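Local coordinates for 457aa long hypothetical protein (Pyrococcus horikoshii, PDB 2CSU), which is of unknown function but joins a region of the CoA-binding, Rossmann-type family to two regions related to those of succinyl-CoA ligases, at residues Met1-Phe6 with Glu192-Tyr196; Gly15-Asp19 with Glu46-Gln50; Asn294-Thr300 with Val369-Ile375. All blocks are in the same frame, centred on the assembly; numbering follows the deposited sequence.

Contact 1 of 3, residues Met1-Phe6 with Glu192-Tyr196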
HETATM    1  N   MSE A   1     -33.018   1.817 -18.783  1.00 63.88           N
HETATM    2  CA  MSE A   1     -32.392   0.509 -18.933  1.00 63.56           C
HETATM    3  C   MSE A   1     -31.134   0.386 -18.070  1.00 60.74           C
HETATM    4  O   MSE A   1     -30.255   1.237 -18.069  1.00 60.86           O
HETATM    5  CB  MSE A   1     -32.033   0.318 -20.407  1.00 67.89           C
HETATM    6  CG  MSE A   1     -33.257   0.399 -21.322  1.00 73.34           C
HETATM    7 SE   MSE A   1     -33.179  -0.783 -22.675  1.00 81.27          SE
HETATM    8  CE  MSE A   1     -31.633  -0.220 -23.403  1.00 77.76           C
ATOM      9  N   LEU A   2     -31.089  -0.705 -17.282  1.00 56.71           N
ATOM     10  CA  LEU A   2     -29.925  -0.934 -16.435  1.00 52.88           C
ATOM     11  C   LEU A   2     -29.780   0.154 -15.370  1.00 50.19           C
ATOM     12  O   LEU A   2     -28.829   0.193 -14.600  1.00 50.59           O
ATOM     13  CB  LEU A   2     -28.684  -0.961 -17.328  1.00 51.87           C
ATOM     14  CG  LEU A   2     -28.434  -2.343 -17.937  1.00 51.37           C
ATOM     15  CD1 LEU A   2     -26.966  -2.764 -17.854  1.00 50.85           C
ATOM     16  CD2 LEU A   2     -29.237  -3.448 -17.252  1.00 50.23           C
ATOM     17  N   ASP A   3     -30.752   1.085 -15.371  1.00 46.81           N
ATOM     18  CA  ASP A   3     -30.732   2.143 -14.369  1.00 43.79           C
ATOM     19  C   ASP A   3     -31.464   1.723 -13.097  1.00 40.98           C
ATOM     20  O   ASP A   3     -31.090   2.075 -11.987  1.00 40.31           O
ATOM     21  CB  ASP A   3     -31.398   3.382 -14.964  1.00 44.45           C
ATOM     22  CG  ASP A   3     -31.264   4.539 -13.985  1.00 45.30           C
ATOM     23  OD1 ASP A   3     -30.138   4.796 -13.555  1.00 45.56           O
ATOM     24  OD2 ASP A   3     -32.271   5.162 -13.663  1.00 46.24           O
ATOM     25  N   TYR A   4     -32.544   0.953 -13.335  1.00 38.34           N
ATOM     26  CA  TYR A   4     -33.313   0.450 -12.204  1.00 36.40           C
ATOM     27  C   TYR A   4     -32.456  -0.431 -11.291  1.00 34.36           C
ATOM     28  O   TYR A   4     -32.879  -0.866 -10.229  1.00 33.48           O
ATOM     29  CB  TYR A   4     -34.492  -0.357 -12.749  1.00 37.41           C
ATOM     30  CG  TYR A   4     -34.013  -1.319 -13.778  1.00 38.02           C
ATOM     31  CD1 TYR A   4     -33.354  -2.481 -13.386  1.00 38.17           C
ATOM     32  CD2 TYR A   4     -34.224  -1.068 -15.134  1.00 38.72           C
ATOM     33  CE1 TYR A   4     -32.918  -3.390 -14.340  1.00 39.01           C
ATOM     34  CE2 TYR A   4     -33.780  -1.972 -16.088  1.00 39.56           C
ATOM     35  CZ  TYR A   4     -33.126  -3.125 -15.696  1.00 39.10           C
ATOM     36  OH  TYR A   4     -32.686  -4.033 -16.639  1.00 38.61           O
ATOM     37  N   PHE A   5     -31.225  -0.708 -11.761  1.00 32.53           N
ATOM     38  CA  PHE A   5     -30.313  -1.513 -10.958  1.00 30.48           C
ATOM     39  C   PHE A   5     -29.664  -0.683  -9.848  1.00 29.58           C
ATOM     40  O   PHE A   5     -29.478  -1.135  -8.727  1.00 29.48           O
ATOM     41  CB  PHE A   5     -29.237  -2.078 -11.884  1.00 29.63           C
ATOM     42  CG  PHE A   5     -29.616  -3.462 -12.319  1.00 29.07           C
ATOM     43  CD1 PHE A   5     -29.857  -4.440 -11.362  1.00 29.56           C
ATOM     44  CD2 PHE A   5     -29.714  -3.763 -13.668  1.00 28.16           C
ATOM     45  CE1 PHE A   5     -30.199  -5.724 -11.760  1.00 28.91           C
ATOM     46  CE2 PHE A   5     -30.059  -5.053 -14.059  1.00 28.98           C
ATOM     47  CZ  PHE A   5     -30.303  -6.038 -13.110  1.00 29.99           C
ATOM     48  N   PHE A   6     -29.282   0.540 -10.264  1.00 28.70           N
ATOM     49  CA  PHE A   6     -28.538   1.411  -9.358  1.00 28.78           C
ATOM     50  C   PHE A   6     -29.411   2.531  -8.785  1.00 28.81           C
ATOM     51  O   PHE A   6     -29.036   3.229  -7.853  1.00 28.47           O
ATOM     52  CB  PHE A   6     -27.366   2.007 -10.137  1.00 27.43           C
ATOM     53  CG  PHE A   6     -26.566   0.903 -10.763  1.00 27.71           C
ATOM     54  CD1 PHE A   6     -25.685   0.167  -9.982  1.00 26.63           C
ATOM     55  CD2 PHE A   6     -26.717   0.615 -12.109  1.00 26.61           C
ATOM     56  CE1 PHE A   6     -24.957  -0.868 -10.551  1.00 25.68           C
ATOM     57  CE2 PHE A   6     -25.983  -0.426 -12.673  1.00 26.44           C
ATOM     58  CZ  PHE A   6     -25.104  -1.172 -11.898  1.00 25.68           C
ATOM     59  N   GLU A 192     -22.546  -4.461 -21.695  1.00 27.94           N
ATOM     60  CA  GLU A 192     -23.794  -3.794 -21.398  1.00 29.40           C
ATOM     61  C   GLU A 192     -23.594  -2.803 -20.263  1.00 29.39           C
ATOM     62  O   GLU A 192     -24.196  -1.733 -20.262  1.00 28.26           O
ATOM     63  CB  GLU A 192     -24.870  -4.817 -21.041  1.00 30.31           C
ATOM     64  CG  GLU A 192     -25.553  -5.435 -22.270  1.00 33.77           C
ATOM     65  CD  GLU A 192     -25.922  -6.898 -22.069  1.00 35.06           C
ATOM     66  OE1 GLU A 192     -26.577  -7.218 -21.054  1.00 37.98           O
ATOM     67  OE2 GLU A 192     -25.555  -7.734 -22.928  1.00 37.17           O
ATOM     68  N   LEU A 193     -22.744  -3.156 -19.307  1.00 29.68           N
ATOM     69  CA  LEU A 193     -22.488  -2.268 -18.190  1.00 31.03           C
ATOM     70  C   LEU A 193     -21.701  -1.039 -18.643  1.00 31.20           C
ATOM     71  O   LEU A 193     -21.998   0.072 -18.221  1.00 31.18           O
ATOM     72  CB  LEU A 193     -21.752  -3.007 -17.088  1.00 30.47           C
ATOM     73  CG  LEU A 193     -22.640  -3.931 -16.251  1.00 31.39           C
ATOM     74  CD1 LEU A 193     -21.769  -4.656 -15.238  1.00 30.89           C
ATOM     75  CD2 LEU A 193     -23.738  -3.126 -15.538  1.00 30.97           C
HETATM   76  N   MSE A 194     -20.718  -1.242 -19.518  1.00 31.65           N
HETATM   77  CA  MSE A 194     -19.923  -0.137 -20.029  1.00 32.37           C
HETATM   78  C   MSE A 194     -20.801   0.781 -20.865  1.00 32.04           C
HETATM   79  O   MSE A 194     -20.578   1.990 -20.894  1.00 32.55           O
HETATM   80  CB  MSE A 194     -18.746  -0.635 -20.881  1.00 33.61           C
HETATM   81  CG  MSE A 194     -17.553  -1.131 -20.072  1.00 37.59           C
HETATM   82 SE   MSE A 194     -16.219  -1.920 -21.062  1.00 41.71          SE
HETATM   83  CE  MSE A 194     -17.111  -2.925 -21.889  1.00 39.97           C
ATOM     84  N   GLU A 195     -21.791   0.220 -21.558  1.00 31.62           N
ATOM     85  CA  GLU A 195     -22.668   1.061 -22.362  1.00 32.11           C
ATOM     86  C   GLU A 195     -23.464   1.972 -21.433  1.00 31.41           C
ATOM     87  O   GLU A 195     -23.579   3.170 -21.667  1.00 30.36           O
ATOM     88  CB  GLU A 195     -23.622   0.215 -23.218  1.00 33.54           C
ATOM     89  CG  GLU A 195     -22.971  -0.386 -24.473  1.00 37.19           C
ATOM     90  CD  GLU A 195     -23.911  -1.289 -25.272  1.00 38.96           C
ATOM     91  OE1 GLU A 195     -24.549  -2.183 -24.670  1.00 40.27           O
ATOM     92  OE2 GLU A 195     -24.004  -1.105 -26.504  1.00 40.36           O
ATOM     93  N   TYR A 196     -24.016   1.409 -20.369  1.00 30.40           N
ATOM     94  CA  TYR A 196     -24.789   2.217 -19.435  1.00 29.92           C
ATOM     95  C   TYR A 196     -23.935   3.278 -18.710  1.00 28.65           C
ATOM     96  O   TYR A 196     -24.324   4.446 -18.618  1.00 27.50           O
ATOM     97  CB  TYR A 196     -25.461   1.305 -18.418  1.00 30.12           C
ATOM     98  CG  TYR A 196     -25.887   2.001 -17.153  1.00 31.66           C
ATOM     99  CD1 TYR A 196     -27.029   2.808 -17.120  1.00 30.93           C
ATOM    100  CD2 TYR A 196     -25.151   1.848 -15.979  1.00 31.66           C
ATOM    101  CE1 TYR A 196     -27.427   3.438 -15.946  1.00 32.16           C
ATOM    102  CE2 TYR A 196     -25.538   2.478 -14.801  1.00 32.11           C
ATOM    103  CZ  TYR A 196     -26.675   3.269 -14.792  1.00 32.40           C
ATOM    104  OH  TYR A 196     -27.047   3.900 -13.631  1.00 33.93           O
TER

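Contact 2 of 3, residues Gly15-Asp19 with Glu46-Gln50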
ATOM      1  N   GLY A  15     -35.311 -13.705   0.552  1.00 25.43           N
ATOM      2  CA  GLY A  15     -34.406 -14.510   1.340  1.00 25.64           C
ATOM      3  C   GLY A  15     -33.920 -13.678   2.514  1.00 25.51           C
ATOM      4  O   GLY A  15     -33.032 -14.088   3.256  1.00 26.77           O
ATOM      5  N   ALA A  16     -34.492 -12.490   2.677  1.00 25.83           N
ATOM      6  CA  ALA A  16     -34.117 -11.638   3.805  1.00 26.27           C
ATOM      7  C   ALA A  16     -34.277 -12.536   5.028  1.00 26.11           C
ATOM      8  O   ALA A  16     -35.249 -13.299   5.127  1.00 25.09           O
ATOM      9  CB  ALA A  16     -35.049 -10.423   3.897  1.00 26.06           C
ATOM     10  N   SER A  17     -33.333 -12.454   5.957  1.00 26.76           N
ATOM     11  CA  SER A  17     -33.381 -13.313   7.132  1.00 27.40           C
ATOM     12  C   SER A  17     -33.075 -12.613   8.457  1.00 28.00           C
ATOM     13  O   SER A  17     -32.488 -11.529   8.485  1.00 26.97           O
ATOM     14  CB  SER A  17     -32.404 -14.478   6.905  1.00 26.31           C
ATOM     15  OG  SER A  17     -32.367 -15.379   7.988  1.00 27.98           O
ATOM     16  N   ASN A  18     -33.480 -13.248   9.553  1.00 28.95           N
ATOM     17  CA  ASN A  18     -33.226 -12.722  10.897  1.00 30.31           C
ATOM     18  C   ASN A  18     -32.001 -13.450  11.462  1.00 30.98           C
ATOM     19  O   ASN A  18     -31.475 -13.082  12.514  1.00 30.44           O
ATOM     20  CB  ASN A  18     -34.433 -12.965  11.817  1.00 30.56           C
ATOM     21  CG  ASN A  18     -35.582 -12.017  11.538  1.00 30.81           C
ATOM     22  OD1 ASN A  18     -35.468 -10.804  11.739  1.00 31.62           O
ATOM     23  ND2 ASN A  18     -36.699 -12.562  11.076  1.00 30.75           N
ATOM     24  N   ASP A  19     -31.563 -14.485  10.752  1.00 31.71           N
ATOM     25  CA  ASP A  19     -30.403 -15.277  11.154  1.00 33.70           C
ATOM     26  C   ASP A  19     -29.137 -14.594  10.626  1.00 34.70           C
ATOM     27  O   ASP A  19     -28.921 -14.515   9.420  1.00 34.53           O
ATOM     28  CB  ASP A  19     -30.521 -16.703  10.591  1.00 33.91           C
ATOM     29  CG  ASP A  19     -29.427 -17.646  11.108  1.00 35.44           C
ATOM     30  OD1 ASP A  19     -28.649 -17.262  12.008  1.00 35.97           O
ATOM     31  OD2 ASP A  19     -29.356 -18.792  10.613  1.00 36.59           O
ATOM     32  N   GLU A  46     -41.385 -15.839   7.625  1.00 42.00           N
ATOM     33  CA  GLU A  46     -41.250 -14.693   8.505  1.00 40.54           C
ATOM     34  C   GLU A  46     -42.381 -13.681   8.346  1.00 39.83           C
ATOM     35  O   GLU A  46     -42.851 -13.425   7.232  1.00 38.67           O
ATOM     36  CB  GLU A  46     -39.911 -14.012   8.234  1.00 41.57           C
ATOM     37  CG  GLU A  46     -38.725 -14.767   8.776  1.00 42.71           C
ATOM     38  CD  GLU A  46     -38.877 -15.106  10.232  1.00 43.19           C
ATOM     39  OE1 GLU A  46     -38.060 -15.886  10.750  1.00 44.67           O
ATOM     40  OE2 GLU A  46     -39.826 -14.597  10.857  1.00 44.83           O
ATOM     41  N   GLU A  47     -42.823 -13.117   9.469  1.00 38.66           N
ATOM     42  CA  GLU A  47     -43.879 -12.106   9.448  1.00 36.87           C
ATOM     43  C   GLU A  47     -43.147 -10.781   9.360  1.00 35.57           C
ATOM     44  O   GLU A  47     -43.602  -9.818   8.740  1.00 35.28           O
ATOM     45  CB  GLU A  47     -44.696 -12.142  10.745  1.00 37.98           C
ATOM     46  CG  GLU A  47     -45.292 -13.493  11.082  1.00 39.10           C
ATOM     47  CD  GLU A  47     -46.163 -14.027   9.968  1.00 40.35           C
ATOM     48  OE1 GLU A  47     -46.971 -13.239   9.416  1.00 40.82           O
ATOM     49  OE2 GLU A  47     -46.043 -15.237   9.653  1.00 41.76           O
ATOM     50  N   GLU A  48     -41.979 -10.759   9.980  1.00 34.54           N
ATOM     51  CA  GLU A  48     -41.152  -9.571  10.003  1.00 33.27           C
ATOM     52  C   GLU A  48     -39.692  -9.977   9.971  1.00 31.75           C
ATOM     53  O   GLU A  48     -39.321 -11.063  10.415  1.00 31.32           O
ATOM     54  CB  GLU A  48     -41.488  -8.758  11.258  1.00 34.28           C
ATOM     55  CG  GLU A  48     -40.366  -7.973  11.889  1.00 36.48           C
ATOM     56  CD  GLU A  48     -39.529  -8.802  12.842  1.00 36.69           C
ATOM     57  OE1 GLU A  48     -40.077  -9.591  13.645  1.00 38.00           O
ATOM     58  OE2 GLU A  48     -38.303  -8.655  12.784  1.00 36.59           O
ATOM     59  N   VAL A  49     -38.867  -9.099   9.422  1.00 29.63           N
ATOM     60  CA  VAL A  49     -37.448  -9.358   9.332  1.00 28.00           C
ATOM     61  C   VAL A  49     -36.721  -8.116   9.773  1.00 26.73           C
ATOM     62  O   VAL A  49     -36.915  -7.035   9.211  1.00 25.94           O
ATOM     63  CB  VAL A  49     -37.024  -9.727   7.886  1.00 27.75           C
ATOM     64  CG1 VAL A  49     -35.510  -9.838   7.799  1.00 26.87           C
ATOM     65  CG2 VAL A  49     -37.650 -11.051   7.494  1.00 28.06           C
ATOM     66  N   GLN A  50     -35.884  -8.276  10.789  1.00 26.23           N
ATOM     67  CA  GLN A  50     -35.126  -7.160  11.313  1.00 25.93           C
ATOM     68  C   GLN A  50     -36.033  -5.969  11.620  1.00 26.11           C
ATOM     69  O   GLN A  50     -35.674  -4.813  11.397  1.00 26.22           O
ATOM     70  CB  GLN A  50     -34.012  -6.792  10.315  1.00 25.17           C
ATOM     71  CG  GLN A  50     -32.869  -7.811  10.347  1.00 24.72           C
ATOM     72  CD  GLN A  50     -31.835  -7.607   9.252  1.00 24.90           C
ATOM     73  OE1 GLN A  50     -31.228  -6.540   9.147  1.00 24.79           O
ATOM     74  NE2 GLN A  50     -31.620  -8.640   8.437  1.00 23.79           N
TER
HETATM   75  O   HOH W   1     -35.456 -15.666   9.293  1.00 28.05           O

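Contact 3 of 3, residues Asn294-Thr300 with Val369-Ile375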
ATOM      1  N   ASN A 294       2.406  15.934 -22.294  1.00 38.90           N
ATOM      2  CA  ASN A 294       2.971  14.966 -21.366  1.00 38.23           C
ATOM      3  C   ASN A 294       4.160  15.520 -20.581  1.00 37.32           C
ATOM      4  O   ASN A 294       4.974  14.754 -20.067  1.00 37.09           O
ATOM      5  CB  ASN A 294       3.428  13.719 -22.122  1.00 38.60           C
ATOM      6  CG  ASN A 294       4.687  13.969 -22.940  1.00 38.58           C
ATOM      7  OD1 ASN A 294       4.854  15.036 -23.529  1.00 37.79           O
ATOM      8  ND2 ASN A 294       5.576  12.984 -22.978  1.00 38.60           N
ATOM      9  N   LYS A 295       4.270  16.841 -20.499  1.00 36.57           N
ATOM     10  CA  LYS A 295       5.376  17.461 -19.776  1.00 36.07           C
ATOM     11  C   LYS A 295       4.918  17.770 -18.351  1.00 34.56           C
ATOM     12  O   LYS A 295       4.052  18.617 -18.121  1.00 33.85           O
ATOM     13  CB  LYS A 295       5.823  18.737 -20.495  1.00 37.70           C
ATOM     14  CG  LYS A 295       6.373  18.491 -21.901  1.00 39.43           C
ATOM     15  CD  LYS A 295       7.593  17.575 -21.876  1.00 41.12           C
ATOM     16  CE  LYS A 295       8.138  17.303 -23.278  1.00 42.30           C
ATOM     17  NZ  LYS A 295       7.155  16.600 -24.156  1.00 42.50           N
ATOM     18  N   VAL A 296       5.518  17.082 -17.393  1.00 32.20           N
ATOM     19  CA  VAL A 296       5.123  17.242 -16.011  1.00 30.14           C
ATOM     20  C   VAL A 296       6.093  18.057 -15.183  1.00 29.71           C
ATOM     21  O   VAL A 296       7.298  18.068 -15.440  1.00 29.13           O
ATOM     22  CB  VAL A 296       4.953  15.851 -15.353  1.00 30.12           C
ATOM     23  CG1 VAL A 296       4.339  15.977 -13.971  1.00 30.75           C
ATOM     24  CG2 VAL A 296       4.106  14.972 -16.243  1.00 30.58           C
ATOM     25  N   ALA A 297       5.549  18.750 -14.191  1.00 28.36           N
ATOM     26  CA  ALA A 297       6.363  19.530 -13.274  1.00 27.74           C
ATOM     27  C   ALA A 297       6.270  18.845 -11.920  1.00 26.98           C
ATOM     28  O   ALA A 297       5.171  18.550 -11.428  1.00 26.45           O
ATOM     29  CB  ALA A 297       5.847  20.950 -13.168  1.00 27.30           C
ATOM     30  N   ILE A 298       7.424  18.585 -11.321  1.00 26.60           N
ATOM     31  CA  ILE A 298       7.472  17.962 -10.010  1.00 26.15           C
ATOM     32  C   ILE A 298       7.924  18.968  -8.954  1.00 26.96           C
ATOM     33  O   ILE A 298       8.988  19.573  -9.091  1.00 26.90           O
ATOM     34  CB  ILE A 298       8.477  16.794  -9.956  1.00 26.14           C
ATOM     35  CG1 ILE A 298       8.088  15.692 -10.951  1.00 27.78           C
ATOM     36  CG2 ILE A 298       8.530  16.238  -8.539  1.00 25.20           C
ATOM     37  CD1 ILE A 298       9.180  14.652 -11.137  1.00 28.39           C
HETATM   38  N   MSE A 299       7.113  19.160  -7.914  1.00 26.70           N
HETATM   39  CA  MSE A 299       7.506  20.042  -6.811  1.00 27.94           C
HETATM   40  C   MSE A 299       7.547  19.157  -5.553  1.00 26.73           C
HETATM   41  O   MSE A 299       6.667  18.319  -5.344  1.00 26.91           O
HETATM   42  CB  MSE A 299       6.529  21.223  -6.655  1.00 29.86           C
HETATM   43  CG  MSE A 299       5.037  20.896  -6.745  1.00 33.18           C
HETATM   44 SE   MSE A 299       3.988  22.392  -6.664  1.00 38.20          SE
HETATM   45  CE  MSE A 299       3.933  22.550  -5.000  1.00 30.55           C
ATOM     46  N   THR A 300       8.566  19.330  -4.718  1.00 25.62           N
ATOM     47  CA  THR A 300       8.693  18.485  -3.534  1.00 24.94           C
ATOM     48  C   THR A 300       9.469  19.158  -2.402  1.00 25.36           C
ATOM     49  O   THR A 300      10.189  20.141  -2.630  1.00 25.23           O
ATOM     50  CB  THR A 300       9.433  17.166  -3.893  1.00 23.88           C
ATOM     51  OG1 THR A 300       9.492  16.316  -2.753  1.00 22.26           O
ATOM     52  CG2 THR A 300      10.879  17.463  -4.339  1.00 25.16           C
ATOM     53  N   VAL A 369       4.341  23.570 -18.576  1.00 42.25           N
ATOM     54  CA  VAL A 369       3.883  22.550 -17.642  1.00 40.82           C
ATOM     55  C   VAL A 369       2.484  22.097 -18.042  1.00 39.92           C
ATOM     56  O   VAL A 369       1.571  22.915 -18.181  1.00 39.35           O
ATOM     57  CB  VAL A 369       3.852  23.092 -16.193  1.00 40.36           C
ATOM     58  CG1 VAL A 369       3.318  22.025 -15.243  1.00 40.49           C
ATOM     59  CG2 VAL A 369       5.259  23.512 -15.768  1.00 40.44           C
ATOM     60  N   ASP A 370       2.320  20.793 -18.243  1.00 39.08           N
ATOM     61  CA  ASP A 370       1.027  20.233 -18.621  1.00 37.85           C
ATOM     62  C   ASP A 370       0.365  19.572 -17.416  1.00 37.37           C
ATOM     63  O   ASP A 370      -0.857  19.434 -17.359  1.00 36.33           O
ATOM     64  CB  ASP A 370       1.214  19.201 -19.728  1.00 38.35           C
ATOM     65  CG  ASP A 370       1.752  19.818 -21.000  1.00 38.67           C
ATOM     66  OD1 ASP A 370       2.493  19.128 -21.735  1.00 37.47           O
ATOM     67  OD2 ASP A 370       1.420  20.998 -21.253  1.00 38.31           O
HETATM   68  N   MSE A 371       1.192  19.170 -16.459  1.00 36.31           N
HETATM   69  CA  MSE A 371       0.706  18.506 -15.266  1.00 36.43           C
HETATM   70  C   MSE A 371       1.607  18.837 -14.077  1.00 34.69           C
HETATM   71  O   MSE A 371       2.807  19.007 -14.236  1.00 34.57           O
HETATM   72  CB  MSE A 371       0.675  16.993 -15.514  1.00 38.20           C
HETATM   73  CG  MSE A 371      -0.131  16.192 -14.503  1.00 40.27           C
HETATM   74 SE   MSE A 371      -0.487  14.532 -15.116  1.00 46.00          SE
HETATM   75  CE  MSE A 371       0.754  13.745 -14.471  1.00 36.86           C
ATOM     76  N   LEU A 372       1.022  18.932 -12.891  1.00 33.36           N
ATOM     77  CA  LEU A 372       1.781  19.240 -11.689  1.00 32.98           C
ATOM     78  C   LEU A 372       1.640  18.121 -10.658  1.00 32.25           C
ATOM     79  O   LEU A 372       0.533  17.755 -10.268  1.00 32.70           O
ATOM     80  CB  LEU A 372       1.294  20.570 -11.095  1.00 34.27           C
ATOM     81  CG  LEU A 372       1.983  21.175  -9.864  1.00 35.98           C
ATOM     82  CD1 LEU A 372       3.424  21.502 -10.222  1.00 37.07           C
ATOM     83  CD2 LEU A 372       1.292  22.425  -9.408  1.00 37.17           C
ATOM     84  N   ILE A 373       2.767  17.566 -10.239  1.00 30.81           N
ATOM     85  CA  ILE A 373       2.826  16.572  -9.167  1.00 29.84           C
ATOM     86  C   ILE A 373       3.401  17.159  -7.873  1.00 29.12           C
ATOM     87  O   ILE A 373       4.560  17.539  -7.787  1.00 29.59           O
ATOM     88  CB  ILE A 373       3.691  15.403  -9.642  1.00 29.58           C
ATOM     89  CG1 ILE A 373       2.937  14.590 -10.699  1.00 30.31           C
ATOM     90  CG2 ILE A 373       4.005  14.465  -8.459  1.00 29.62           C
ATOM     91  CD1 ILE A 373       3.716  13.351 -11.146  1.00 29.85           C
ATOM     92  N   ALA A 374       2.524  17.258  -6.857  1.00 28.43           N
ATOM     93  CA  ALA A 374       2.988  17.787  -5.571  1.00 26.98           C
ATOM     94  C   ALA A 374       3.384  16.677  -4.582  1.00 26.14           C
ATOM     95  O   ALA A 374       2.581  15.849  -4.172  1.00 26.58           O
ATOM     96  CB  ALA A 374       1.865  18.640  -4.975  1.00 27.75           C
ATOM     97  N   ILE A 375       4.686  16.666  -4.219  1.00 25.64           N
ATOM     98  CA  ILE A 375       5.188  15.662  -3.274  1.00 25.19           C
ATOM     99  C   ILE A 375       5.560  16.293  -1.921  1.00 25.07           C
ATOM    100  O   ILE A 375       6.301  17.269  -1.835  1.00 26.04           O
ATOM    101  CB  ILE A 375       6.428  15.009  -3.894  1.00 23.33           C
ATOM    102  CG1 ILE A 375       6.061  14.313  -5.209  1.00 21.50           C
ATOM    103  CG2 ILE A 375       7.002  13.945  -2.936  1.00 23.53           C
ATOM    104  CD1 ILE A 375       7.287  13.745  -5.928  1.00 20.27           C
TER

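Contact 1 of 3, residues Met1-Phe6 with Glu192-Tyr196
M1 reaches Y196 through its backbone: its carbonyl O stands 3.7 Å from CD1 of the tyrosine ring, while the selenomethionine side chain is poorly ordered and leaves the contact to its neighbours. The carbonyl O of L2 sits over the centre of one face of the Y196 ring, 3.7 Å above the plane. Its side chain packs against the helix itself. CB lies 4.1 Å from CG of Y196, and CD1 points into the angle between the carbonyl O of E192 and CD2 of L193, meeting that methyl at 4.0 Å where the two leucines cross at about a right angle. The carboxylate of E192 turns elsewhere, to salt bridges with R123 and K218.

D3 supplies the polar part of the contact. Y196, its CG anti to the backbone N (chi1 160°), carries its ring out to D3 and F6. Its hydroxyl OH donates over 3.2 Å to OD1 of D3, which receives it on its anti lone pair, the carboxylate turned 40° from the ring plane. The same OD1 takes a weak hydrogen bond from N7. Further on, F6 N bonds back to the carbonyl O of D3, and this turn returns the chain to Y196. The F6 and Y196 rings lie 14° from parallel, but slid so far apart that they barely overlap; the nearest atoms, CD2 of F6 and CE2 of Y196, are 3.5 Å apart. F6 and the L2 carbonyl lie on the same side of the tyrosine plane. At the F6 edge stands CD2 of L193, and I180 of strand 175-181 touches both residues. The arrangement is interdomain packing: the tail leading into strand 10-14, part of a Rossmann-type parallel sheet, is laid against helix 190-197 of the flavodoxin-like region.

Contact 2 of 3, residues Gly15-Asp19 with Glu46-Gln50
N18 lies against V49 and is bonded to the residues on either side of it, just beyond the first strand of a Rossmann-type sheet, where the loop from strand 10-14 to helix 23-31 meets the short hairpin strand 48-49. Hydrogen bonds dominate. The carboxamide of N18 imitates a peptide group, offering one donor and one acceptor to the peptide groups before and after V49. ND2 donates to the carbonyl O of E48 at 3.1 Å, in the carbonyl plane and on a lone pair, while OD1 receives the backbone N of Q50 at 2.7 Å in an almost straight bond (173° at the hydrogen). Held at both ends, the amide can hardly rotate. The side chain of Q50, extended beyond CG, brings NE2 to within 3.0 Å of the carbonyl O of S17, nearly along the C=O axis, and NE2 also bonds to Y25 O. E48 turns its own carboxylate to the N of G51.

Apolar contact is slight. CB of A16 meets CG1 of V49 at 4.0 Å, with F28 and P41 packing against both residues.

Water and turn complete the junction. The carboxylate of E46 stands 87° from the plane of the N18 amide, and one water accepts from N18 N and donates to E46 OE1. Beside it, OG of S17 takes the backbone N of D19 at 3.0 Å, closing an ST turn.

Contact 3 of 3, residues Asn294-Thr300 with Val369-Ile375
D370 brings the flat carboxylate of this contact alongside K295, the two side chains pointing the same way; OD1, whose position is less sure, appears to accept K295 N. The neighbouring N294 amide uses its OD1 to take NZ of K295, which approaches tilted from the carbonyl plane. The larger flat object is the sheet itself. One face carries V296, I298, T300, M371, I373 and I375. There CG1 of V296 meets CG1 of I373 at 3.8 Å, and CG2 of I298 meets CD1 of I375 at 3.8 Å, each pair a diagonal between the strands. Helices 303-314 and 434-450 cover this side.

The other face carries A297, M299, L372 and A374, against which helix 353-365 packs. CB of A297 presses on CG1 of V369 at 3.4 Å, tighter than ordinary van der Waals contact. In selenomethionine M299 a chi1 of 44° places CG between the backbone N and carbonyl carbon, from where the bent chain sets SE 3.7 Å from CD1 of L372.

Between the faces, the strands run in parallel, with their short axes 24° apart. At the start, K295 O accepts D370 N at 2.8 Å and, weakly, M371 N. Regular bonds then follow, A297 and M299 each using both N and O: M371 O and I373 N pair with A297, I373 O and I375 N with M299. The bond from I373 N to A297 O, 2.9 Å long, is typical. Strand 344-346 pairs with 295-300, and the chain then crosses by helix 353-365 to strand 371-377. This is a beta-alpha-beta crossover within the three-layer, parallel alpha/beta core of the Ligase-CoA region.

In the fold
The three contacts illustrate how a modular chain is held together at different levels. Contact 2 secures a loop within the CoA-binding-family region and, along the chain, is nested inside the long loop that contact 1 closes; their centres are 29 Å apart and their nearest atoms about 16 Å. Contact 1 works between regions, bringing the beginning of the chain to a helix nearly two hundred residues later. Contact 3 opens after both have closed and builds a sheet core in the Ligase-CoA region, its centre 37 Å from that of contact 1 and 55 Å from that of contact 2, on the opposite side of the chain's centre from either. None touches another.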